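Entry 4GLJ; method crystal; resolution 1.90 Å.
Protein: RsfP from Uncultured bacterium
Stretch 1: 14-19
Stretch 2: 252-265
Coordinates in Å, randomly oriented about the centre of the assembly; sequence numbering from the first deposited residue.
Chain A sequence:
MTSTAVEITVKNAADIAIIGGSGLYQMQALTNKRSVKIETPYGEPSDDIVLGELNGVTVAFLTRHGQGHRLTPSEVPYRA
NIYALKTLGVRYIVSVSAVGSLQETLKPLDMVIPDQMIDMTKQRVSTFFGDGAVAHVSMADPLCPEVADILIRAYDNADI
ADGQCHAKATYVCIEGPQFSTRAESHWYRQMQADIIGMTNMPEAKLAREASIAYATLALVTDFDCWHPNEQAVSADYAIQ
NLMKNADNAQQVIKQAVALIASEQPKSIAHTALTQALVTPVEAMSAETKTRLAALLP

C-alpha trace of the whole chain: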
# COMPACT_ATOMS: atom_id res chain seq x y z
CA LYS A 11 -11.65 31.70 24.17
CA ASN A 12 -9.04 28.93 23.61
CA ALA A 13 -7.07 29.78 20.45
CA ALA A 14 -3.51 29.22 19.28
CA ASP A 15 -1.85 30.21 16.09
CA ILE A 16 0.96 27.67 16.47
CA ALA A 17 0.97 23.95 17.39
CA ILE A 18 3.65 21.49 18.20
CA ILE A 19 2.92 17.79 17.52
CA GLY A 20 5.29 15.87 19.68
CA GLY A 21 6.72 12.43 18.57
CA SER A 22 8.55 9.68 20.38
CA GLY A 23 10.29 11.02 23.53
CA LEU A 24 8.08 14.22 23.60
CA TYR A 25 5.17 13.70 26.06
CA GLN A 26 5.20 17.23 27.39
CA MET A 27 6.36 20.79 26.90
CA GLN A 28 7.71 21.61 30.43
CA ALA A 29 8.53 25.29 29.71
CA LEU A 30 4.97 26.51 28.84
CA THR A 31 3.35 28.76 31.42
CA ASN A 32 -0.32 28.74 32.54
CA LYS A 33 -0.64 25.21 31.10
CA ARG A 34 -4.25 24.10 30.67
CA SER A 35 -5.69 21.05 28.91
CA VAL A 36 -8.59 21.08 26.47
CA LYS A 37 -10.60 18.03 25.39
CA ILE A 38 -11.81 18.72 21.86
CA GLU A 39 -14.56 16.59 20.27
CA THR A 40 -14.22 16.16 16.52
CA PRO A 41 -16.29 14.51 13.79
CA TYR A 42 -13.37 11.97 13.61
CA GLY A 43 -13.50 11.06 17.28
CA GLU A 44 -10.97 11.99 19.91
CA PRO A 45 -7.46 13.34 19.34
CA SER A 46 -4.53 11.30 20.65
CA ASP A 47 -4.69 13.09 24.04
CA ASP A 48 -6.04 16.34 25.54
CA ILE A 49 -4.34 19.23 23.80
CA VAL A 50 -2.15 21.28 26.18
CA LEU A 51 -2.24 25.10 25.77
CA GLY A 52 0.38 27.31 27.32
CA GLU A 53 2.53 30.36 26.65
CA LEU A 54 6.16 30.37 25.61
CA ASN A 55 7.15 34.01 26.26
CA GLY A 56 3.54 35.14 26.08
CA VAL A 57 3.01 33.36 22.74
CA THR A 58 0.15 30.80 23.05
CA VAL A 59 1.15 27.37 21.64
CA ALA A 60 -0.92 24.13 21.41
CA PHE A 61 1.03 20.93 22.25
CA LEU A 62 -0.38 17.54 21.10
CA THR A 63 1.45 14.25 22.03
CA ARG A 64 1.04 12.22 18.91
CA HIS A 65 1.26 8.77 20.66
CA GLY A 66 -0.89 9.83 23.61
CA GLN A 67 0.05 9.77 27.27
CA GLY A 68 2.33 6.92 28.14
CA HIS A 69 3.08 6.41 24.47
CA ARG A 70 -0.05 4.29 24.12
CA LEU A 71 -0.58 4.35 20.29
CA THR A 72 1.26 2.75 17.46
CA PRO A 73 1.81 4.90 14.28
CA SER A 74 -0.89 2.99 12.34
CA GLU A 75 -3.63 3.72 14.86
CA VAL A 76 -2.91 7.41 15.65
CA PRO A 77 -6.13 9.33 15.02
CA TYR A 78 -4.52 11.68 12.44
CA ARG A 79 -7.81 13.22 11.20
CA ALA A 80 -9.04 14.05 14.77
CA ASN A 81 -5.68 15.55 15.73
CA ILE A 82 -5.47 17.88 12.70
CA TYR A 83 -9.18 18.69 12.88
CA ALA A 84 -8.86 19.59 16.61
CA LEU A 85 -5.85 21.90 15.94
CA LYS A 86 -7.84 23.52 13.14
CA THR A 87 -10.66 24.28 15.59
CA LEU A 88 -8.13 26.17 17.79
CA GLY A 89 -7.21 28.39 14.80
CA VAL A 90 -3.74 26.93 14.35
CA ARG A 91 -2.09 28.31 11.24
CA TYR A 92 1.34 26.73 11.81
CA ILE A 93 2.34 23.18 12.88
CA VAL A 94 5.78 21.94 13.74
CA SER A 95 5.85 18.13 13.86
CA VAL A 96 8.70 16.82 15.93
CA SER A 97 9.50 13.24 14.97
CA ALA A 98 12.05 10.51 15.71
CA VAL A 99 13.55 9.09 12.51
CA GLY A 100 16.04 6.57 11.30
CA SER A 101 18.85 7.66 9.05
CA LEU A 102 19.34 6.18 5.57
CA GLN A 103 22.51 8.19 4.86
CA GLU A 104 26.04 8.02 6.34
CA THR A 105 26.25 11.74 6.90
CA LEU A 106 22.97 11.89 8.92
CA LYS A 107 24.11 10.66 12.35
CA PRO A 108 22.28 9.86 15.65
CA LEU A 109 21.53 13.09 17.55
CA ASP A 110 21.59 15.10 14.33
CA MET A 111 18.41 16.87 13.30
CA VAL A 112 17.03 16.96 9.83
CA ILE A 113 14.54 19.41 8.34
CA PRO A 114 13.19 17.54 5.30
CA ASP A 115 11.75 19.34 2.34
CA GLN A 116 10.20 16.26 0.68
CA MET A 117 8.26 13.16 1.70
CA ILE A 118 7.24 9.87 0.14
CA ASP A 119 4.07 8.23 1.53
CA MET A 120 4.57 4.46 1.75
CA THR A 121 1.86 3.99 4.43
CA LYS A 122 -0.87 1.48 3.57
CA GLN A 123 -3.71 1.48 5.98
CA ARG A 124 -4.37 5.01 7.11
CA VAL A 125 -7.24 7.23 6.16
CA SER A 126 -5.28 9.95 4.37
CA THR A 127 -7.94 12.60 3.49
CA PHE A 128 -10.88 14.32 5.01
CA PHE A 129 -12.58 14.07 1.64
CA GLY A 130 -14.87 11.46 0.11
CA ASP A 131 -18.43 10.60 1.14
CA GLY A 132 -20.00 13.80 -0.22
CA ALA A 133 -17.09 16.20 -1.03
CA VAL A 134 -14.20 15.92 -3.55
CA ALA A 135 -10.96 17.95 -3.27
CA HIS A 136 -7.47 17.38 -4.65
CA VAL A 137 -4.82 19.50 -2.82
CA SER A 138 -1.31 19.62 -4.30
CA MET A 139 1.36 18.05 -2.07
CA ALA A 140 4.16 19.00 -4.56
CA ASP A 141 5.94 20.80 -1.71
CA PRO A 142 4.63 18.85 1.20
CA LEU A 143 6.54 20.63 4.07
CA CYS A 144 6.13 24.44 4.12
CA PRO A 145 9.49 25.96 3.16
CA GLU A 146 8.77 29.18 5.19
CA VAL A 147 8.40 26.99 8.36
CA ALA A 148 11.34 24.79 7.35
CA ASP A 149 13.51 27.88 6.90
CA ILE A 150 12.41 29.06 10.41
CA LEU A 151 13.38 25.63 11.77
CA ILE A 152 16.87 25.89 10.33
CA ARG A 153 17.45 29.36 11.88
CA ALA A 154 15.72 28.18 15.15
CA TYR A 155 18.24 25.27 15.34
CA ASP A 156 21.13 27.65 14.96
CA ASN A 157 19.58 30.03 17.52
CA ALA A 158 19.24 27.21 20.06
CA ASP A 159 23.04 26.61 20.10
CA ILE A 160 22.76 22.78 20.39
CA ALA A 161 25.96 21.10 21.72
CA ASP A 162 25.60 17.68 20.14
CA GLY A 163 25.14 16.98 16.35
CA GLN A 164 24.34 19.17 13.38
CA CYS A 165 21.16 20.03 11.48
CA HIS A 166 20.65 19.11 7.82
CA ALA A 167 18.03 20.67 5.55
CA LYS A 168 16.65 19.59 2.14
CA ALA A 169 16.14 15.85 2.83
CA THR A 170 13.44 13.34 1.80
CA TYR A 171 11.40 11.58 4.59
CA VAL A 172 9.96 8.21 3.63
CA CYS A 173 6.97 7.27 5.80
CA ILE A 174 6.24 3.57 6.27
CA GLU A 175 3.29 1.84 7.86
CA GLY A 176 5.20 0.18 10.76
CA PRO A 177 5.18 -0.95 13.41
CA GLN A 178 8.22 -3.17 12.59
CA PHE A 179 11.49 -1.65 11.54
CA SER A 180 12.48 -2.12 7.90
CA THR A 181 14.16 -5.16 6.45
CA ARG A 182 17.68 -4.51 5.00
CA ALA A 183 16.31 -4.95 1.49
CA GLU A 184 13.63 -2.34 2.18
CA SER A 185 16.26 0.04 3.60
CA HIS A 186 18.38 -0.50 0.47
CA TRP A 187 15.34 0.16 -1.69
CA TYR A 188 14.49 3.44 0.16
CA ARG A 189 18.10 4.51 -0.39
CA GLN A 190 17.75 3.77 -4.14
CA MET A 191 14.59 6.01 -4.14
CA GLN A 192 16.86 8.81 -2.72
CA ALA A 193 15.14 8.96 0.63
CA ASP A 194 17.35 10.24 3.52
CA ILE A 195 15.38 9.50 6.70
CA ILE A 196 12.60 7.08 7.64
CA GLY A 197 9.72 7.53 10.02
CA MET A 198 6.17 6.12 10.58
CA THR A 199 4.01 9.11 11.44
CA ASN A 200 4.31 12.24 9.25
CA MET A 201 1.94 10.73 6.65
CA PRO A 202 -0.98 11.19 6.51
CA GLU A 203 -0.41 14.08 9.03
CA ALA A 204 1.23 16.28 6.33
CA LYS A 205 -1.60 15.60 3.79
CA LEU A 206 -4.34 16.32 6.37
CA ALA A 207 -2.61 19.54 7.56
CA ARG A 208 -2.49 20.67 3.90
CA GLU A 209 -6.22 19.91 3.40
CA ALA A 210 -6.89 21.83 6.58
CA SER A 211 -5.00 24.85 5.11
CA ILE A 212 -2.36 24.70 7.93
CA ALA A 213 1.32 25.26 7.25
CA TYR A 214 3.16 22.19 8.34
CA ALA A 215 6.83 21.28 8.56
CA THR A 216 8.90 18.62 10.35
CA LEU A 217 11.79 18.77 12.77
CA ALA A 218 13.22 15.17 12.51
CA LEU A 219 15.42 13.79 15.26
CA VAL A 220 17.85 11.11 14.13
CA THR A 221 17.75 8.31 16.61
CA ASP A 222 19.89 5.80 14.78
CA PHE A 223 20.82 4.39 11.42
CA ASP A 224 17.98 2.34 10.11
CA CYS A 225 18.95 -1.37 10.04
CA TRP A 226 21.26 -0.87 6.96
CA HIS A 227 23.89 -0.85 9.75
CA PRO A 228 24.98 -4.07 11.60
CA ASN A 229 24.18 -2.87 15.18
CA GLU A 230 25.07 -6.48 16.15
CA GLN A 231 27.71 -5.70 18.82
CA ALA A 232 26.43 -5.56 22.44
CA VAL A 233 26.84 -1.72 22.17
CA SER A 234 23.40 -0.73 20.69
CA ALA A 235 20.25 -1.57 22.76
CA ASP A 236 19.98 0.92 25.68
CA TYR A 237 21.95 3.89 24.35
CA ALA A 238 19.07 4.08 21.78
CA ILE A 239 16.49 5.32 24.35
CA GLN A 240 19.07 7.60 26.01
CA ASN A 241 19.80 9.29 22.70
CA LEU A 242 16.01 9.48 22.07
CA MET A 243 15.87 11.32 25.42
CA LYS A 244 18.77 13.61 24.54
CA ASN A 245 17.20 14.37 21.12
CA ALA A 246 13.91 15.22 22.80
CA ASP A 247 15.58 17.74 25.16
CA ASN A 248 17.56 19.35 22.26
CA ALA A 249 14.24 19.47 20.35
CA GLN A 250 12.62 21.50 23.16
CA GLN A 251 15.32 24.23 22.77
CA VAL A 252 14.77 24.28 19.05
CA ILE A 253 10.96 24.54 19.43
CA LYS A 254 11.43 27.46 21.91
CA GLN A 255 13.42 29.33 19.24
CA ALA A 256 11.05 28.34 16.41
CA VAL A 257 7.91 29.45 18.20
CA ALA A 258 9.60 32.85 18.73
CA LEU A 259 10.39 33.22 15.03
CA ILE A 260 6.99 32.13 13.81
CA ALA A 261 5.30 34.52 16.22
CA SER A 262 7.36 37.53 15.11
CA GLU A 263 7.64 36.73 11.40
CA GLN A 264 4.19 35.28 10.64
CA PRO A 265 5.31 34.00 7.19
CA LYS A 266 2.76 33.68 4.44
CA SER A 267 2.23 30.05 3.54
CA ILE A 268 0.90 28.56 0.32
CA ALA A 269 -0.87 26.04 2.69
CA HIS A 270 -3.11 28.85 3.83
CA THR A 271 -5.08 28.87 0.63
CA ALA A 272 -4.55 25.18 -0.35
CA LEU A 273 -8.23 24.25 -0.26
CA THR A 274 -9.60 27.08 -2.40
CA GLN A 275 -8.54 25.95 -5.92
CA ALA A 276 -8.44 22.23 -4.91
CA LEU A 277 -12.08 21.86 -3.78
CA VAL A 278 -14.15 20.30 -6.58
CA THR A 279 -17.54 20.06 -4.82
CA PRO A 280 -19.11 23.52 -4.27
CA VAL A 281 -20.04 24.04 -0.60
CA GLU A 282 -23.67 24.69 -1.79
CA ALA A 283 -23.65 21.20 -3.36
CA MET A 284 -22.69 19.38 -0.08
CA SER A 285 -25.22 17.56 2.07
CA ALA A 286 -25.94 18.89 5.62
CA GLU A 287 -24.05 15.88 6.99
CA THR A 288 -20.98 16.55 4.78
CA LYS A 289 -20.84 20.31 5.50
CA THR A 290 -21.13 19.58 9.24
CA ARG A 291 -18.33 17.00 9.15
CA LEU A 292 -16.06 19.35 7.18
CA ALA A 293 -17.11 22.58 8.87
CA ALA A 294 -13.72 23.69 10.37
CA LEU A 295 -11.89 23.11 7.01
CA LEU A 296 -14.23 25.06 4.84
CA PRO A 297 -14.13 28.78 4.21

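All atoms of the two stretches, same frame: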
# COMPACT_ATOMS: atom_id res chain seq x y z
N ALA A 14 -4.94 29.23 19.40
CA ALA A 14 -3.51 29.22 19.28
C ALA A 14 -3.22 29.31 17.81
O ALA A 14 -3.95 28.80 16.98
CB ALA A 14 -2.90 27.98 19.86
N ASP A 15 -2.18 30.02 17.48
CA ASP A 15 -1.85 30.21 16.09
C ASP A 15 -0.86 29.11 15.68
O ASP A 15 -0.65 28.88 14.48
CB ASP A 15 -1.15 31.56 16.04
CG ASP A 15 -0.85 32.02 14.65
OD1 ASP A 15 -1.79 32.07 13.82
OD2 ASP A 15 0.34 32.41 14.40
N ILE A 16 -0.21 28.53 16.68
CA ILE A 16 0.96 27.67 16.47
C ILE A 16 0.77 26.39 17.30
O ILE A 16 0.32 26.50 18.46
CB ILE A 16 2.24 28.34 17.02
CG1 ILE A 16 2.48 29.68 16.31
CG2 ILE A 16 3.47 27.37 16.81
CD1 ILE A 16 3.52 30.56 17.04
N ALA A 17 1.06 25.23 16.70
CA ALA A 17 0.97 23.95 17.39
C ALA A 17 2.21 23.14 17.22
O ALA A 17 2.86 23.16 16.17
CB ALA A 17 -0.26 23.18 16.92
N ILE A 18 2.56 22.42 18.27
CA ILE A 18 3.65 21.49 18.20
C ILE A 18 3.03 20.08 18.36
O ILE A 18 2.28 19.83 19.34
CB ILE A 18 4.63 21.72 19.34
CG1 ILE A 18 5.11 23.20 19.39
CG2 ILE A 18 5.80 20.72 19.32
CD1 ILE A 18 5.82 23.62 18.10
N ILE A 19 3.38 19.17 17.43
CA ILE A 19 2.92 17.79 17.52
C ILE A 19 4.14 17.03 17.89
O ILE A 19 5.13 16.95 17.15
CB ILE A 19 2.28 17.23 16.20
CG1 ILE A 19 1.10 18.07 15.79
CG2 ILE A 19 1.94 15.73 16.43
CD1 ILE A 19 0.42 17.63 14.49
N VAL A 252 15.03 23.87 20.40
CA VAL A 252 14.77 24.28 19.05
C VAL A 252 13.36 24.83 18.89
O VAL A 252 13.19 25.88 18.25
CB VAL A 252 15.06 23.13 18.03
CG1 VAL A 252 14.77 23.65 16.61
CG2 VAL A 252 16.53 22.63 18.17
N ILE A 253 12.36 24.11 19.41
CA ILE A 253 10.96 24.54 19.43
C ILE A 253 10.83 25.93 20.09
O ILE A 253 10.13 26.82 19.57
CB ILE A 253 10.11 23.48 20.21
CG1 ILE A 253 9.88 22.21 19.35
CG2 ILE A 253 8.79 24.00 20.74
CD1 ILE A 253 9.49 21.04 20.28
N LYS A 254 11.46 26.11 21.26
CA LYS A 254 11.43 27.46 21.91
C LYS A 254 11.82 28.57 20.91
O LYS A 254 11.08 29.53 20.71
CB LYS A 254 12.30 27.50 23.19
CG LYS A 254 11.49 27.05 24.37
CD LYS A 254 12.22 26.98 25.72
CE LYS A 254 12.83 25.60 25.91
NZ LYS A 254 12.96 25.25 27.34
N GLN A 255 12.94 28.39 20.24
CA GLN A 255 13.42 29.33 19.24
C GLN A 255 12.50 29.47 18.03
O GLN A 255 12.29 30.59 17.54
CB GLN A 255 14.83 28.96 18.79
CG GLN A 255 15.92 29.04 19.86
CD GLN A 255 16.03 30.39 20.56
OE1 GLN A 255 15.79 31.44 19.99
NE2 GLN A 255 16.36 30.34 21.82
N ALA A 256 11.91 28.35 17.57
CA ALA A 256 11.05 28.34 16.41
C ALA A 256 9.72 29.02 16.67
O ALA A 256 9.26 29.79 15.84
CB ALA A 256 10.80 26.88 15.91
N VAL A 257 9.14 28.80 17.86
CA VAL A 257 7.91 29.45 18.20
C VAL A 257 8.14 31.00 18.18
O VAL A 257 7.35 31.78 17.59
CB VAL A 257 7.38 28.99 19.58
CG1 VAL A 257 6.25 29.89 20.03
CG2 VAL A 257 6.93 27.51 19.57
N ALA A 258 9.27 31.42 18.72
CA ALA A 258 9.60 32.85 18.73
C ALA A 258 9.62 33.42 17.31
O ALA A 258 9.01 34.45 17.05
CB ALA A 258 10.90 33.13 19.49
N LEU A 259 10.28 32.74 16.39
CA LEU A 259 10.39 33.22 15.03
C LEU A 259 9.07 33.23 14.28
O LEU A 259 8.82 34.14 13.48
CB LEU A 259 11.42 32.38 14.28
CG LEU A 259 12.84 32.62 14.80
CD1 LEU A 259 13.83 31.57 14.32
CD2 LEU A 259 13.34 34.02 14.47
N ILE A 260 8.25 32.19 14.50
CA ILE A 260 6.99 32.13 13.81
C ILE A 260 6.13 33.28 14.32
O ILE A 260 5.44 33.93 13.53
CB ILE A 260 6.28 30.79 14.07
CG1 ILE A 260 7.11 29.61 13.44
CG2 ILE A 260 4.84 30.85 13.61
CD1 ILE A 260 6.52 28.26 13.86
N ALA A 261 6.14 33.49 15.64
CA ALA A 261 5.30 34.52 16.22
C ALA A 261 5.69 35.89 15.68
O ALA A 261 4.81 36.72 15.41
CB ALA A 261 5.35 34.52 17.75
N SER A 262 6.98 36.14 15.49
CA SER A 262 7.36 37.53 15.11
C SER A 262 7.27 37.70 13.59
O SER A 262 6.97 38.79 13.11
CB SER A 262 8.74 37.94 15.63
OG SER A 262 9.72 36.98 15.25
N GLU A 263 7.48 36.62 12.85
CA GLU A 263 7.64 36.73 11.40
C GLU A 263 6.35 36.44 10.67
O GLU A 263 6.08 37.04 9.64
CB GLU A 263 8.83 35.91 10.87
CG GLU A 263 10.21 36.41 11.36
CD GLU A 263 11.36 35.44 11.03
OE1 GLU A 263 11.13 34.46 10.28
OE2 GLU A 263 12.51 35.65 11.47
N GLN A 264 5.52 35.54 11.21
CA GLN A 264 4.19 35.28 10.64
C GLN A 264 4.23 35.06 9.10
O GLN A 264 3.49 35.66 8.36
CB GLN A 264 3.27 36.47 11.05
CG GLN A 264 1.94 36.08 11.68
CD GLN A 264 2.07 35.51 13.07
OE1 GLN A 264 2.58 34.39 13.25
NE2 GLN A 264 1.62 36.27 14.06
N PRO A 265 5.12 34.18 8.62
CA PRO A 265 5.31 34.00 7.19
C PRO A 265 4.03 33.59 6.49
O PRO A 265 3.15 32.96 7.07
CB PRO A 265 6.39 32.90 7.10
CG PRO A 265 6.25 32.16 8.38
CD PRO A 265 5.92 33.22 9.41

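This is a small, almost wholly apolar packing of a helix against a nearly antiparallel strand, in which two strand isoleucines meet a stripe of aliphatic side chains on the helix. The axes of strand 16-19 and helix 252-263 approach to 10.1 Å at an angle of 156°, and 318 Å² is buried, both sides summed.

The strand's alternation sets the first rule. Ile-16 and Ile-18 point toward the helix, while Ala-17 between them points away and touches nothing in it. On the helix, Ile-253, Val-257 and Ile-260 recur at spacings of four and three, which keeps them along one side. Because strand and helix run in nearly opposing directions, Ile-16 lies across from Val-257 and Ile-18 from Ile-253.

Ile-16 has the largest covered area of any residue in the contact, 88 Å². Its m, t rotamer extends CD1 to the helix, where it lies 3.7 Å from CG2 of Ile-260 and 4.1 Å from CG1 of Val-257; the small CB of Ala-261 is 4.4 Å from the same CD1. Ile-18 adopts m, m instead. Its CG2 packs 3.8 Å from CD1 of Ile-253, and its CD1 sits 4.3 Å from CG2 of Val-257. Val-257 thus touches both isoleucines although its CA-to-CB bond points sideways; its CG2 also lies 4.4 Å from CG2 of Ile-16. Branched aliphatic residues suit these buried positions, since they fill space without leaving polar groups to satisfy.

Polarity returns at the end of the contact. The helix gives way at Gln-264, which has positive phi, yet its N still donates to Ile-260 O at 2.8 Å. The end of its side chain comes nearer the strand than its sideways CA-to-CB bond suggests, reaching the neighbourhood of the partly exposed Asp-15, whose OD1 is hydrogen-bonded elsewhere in the structure.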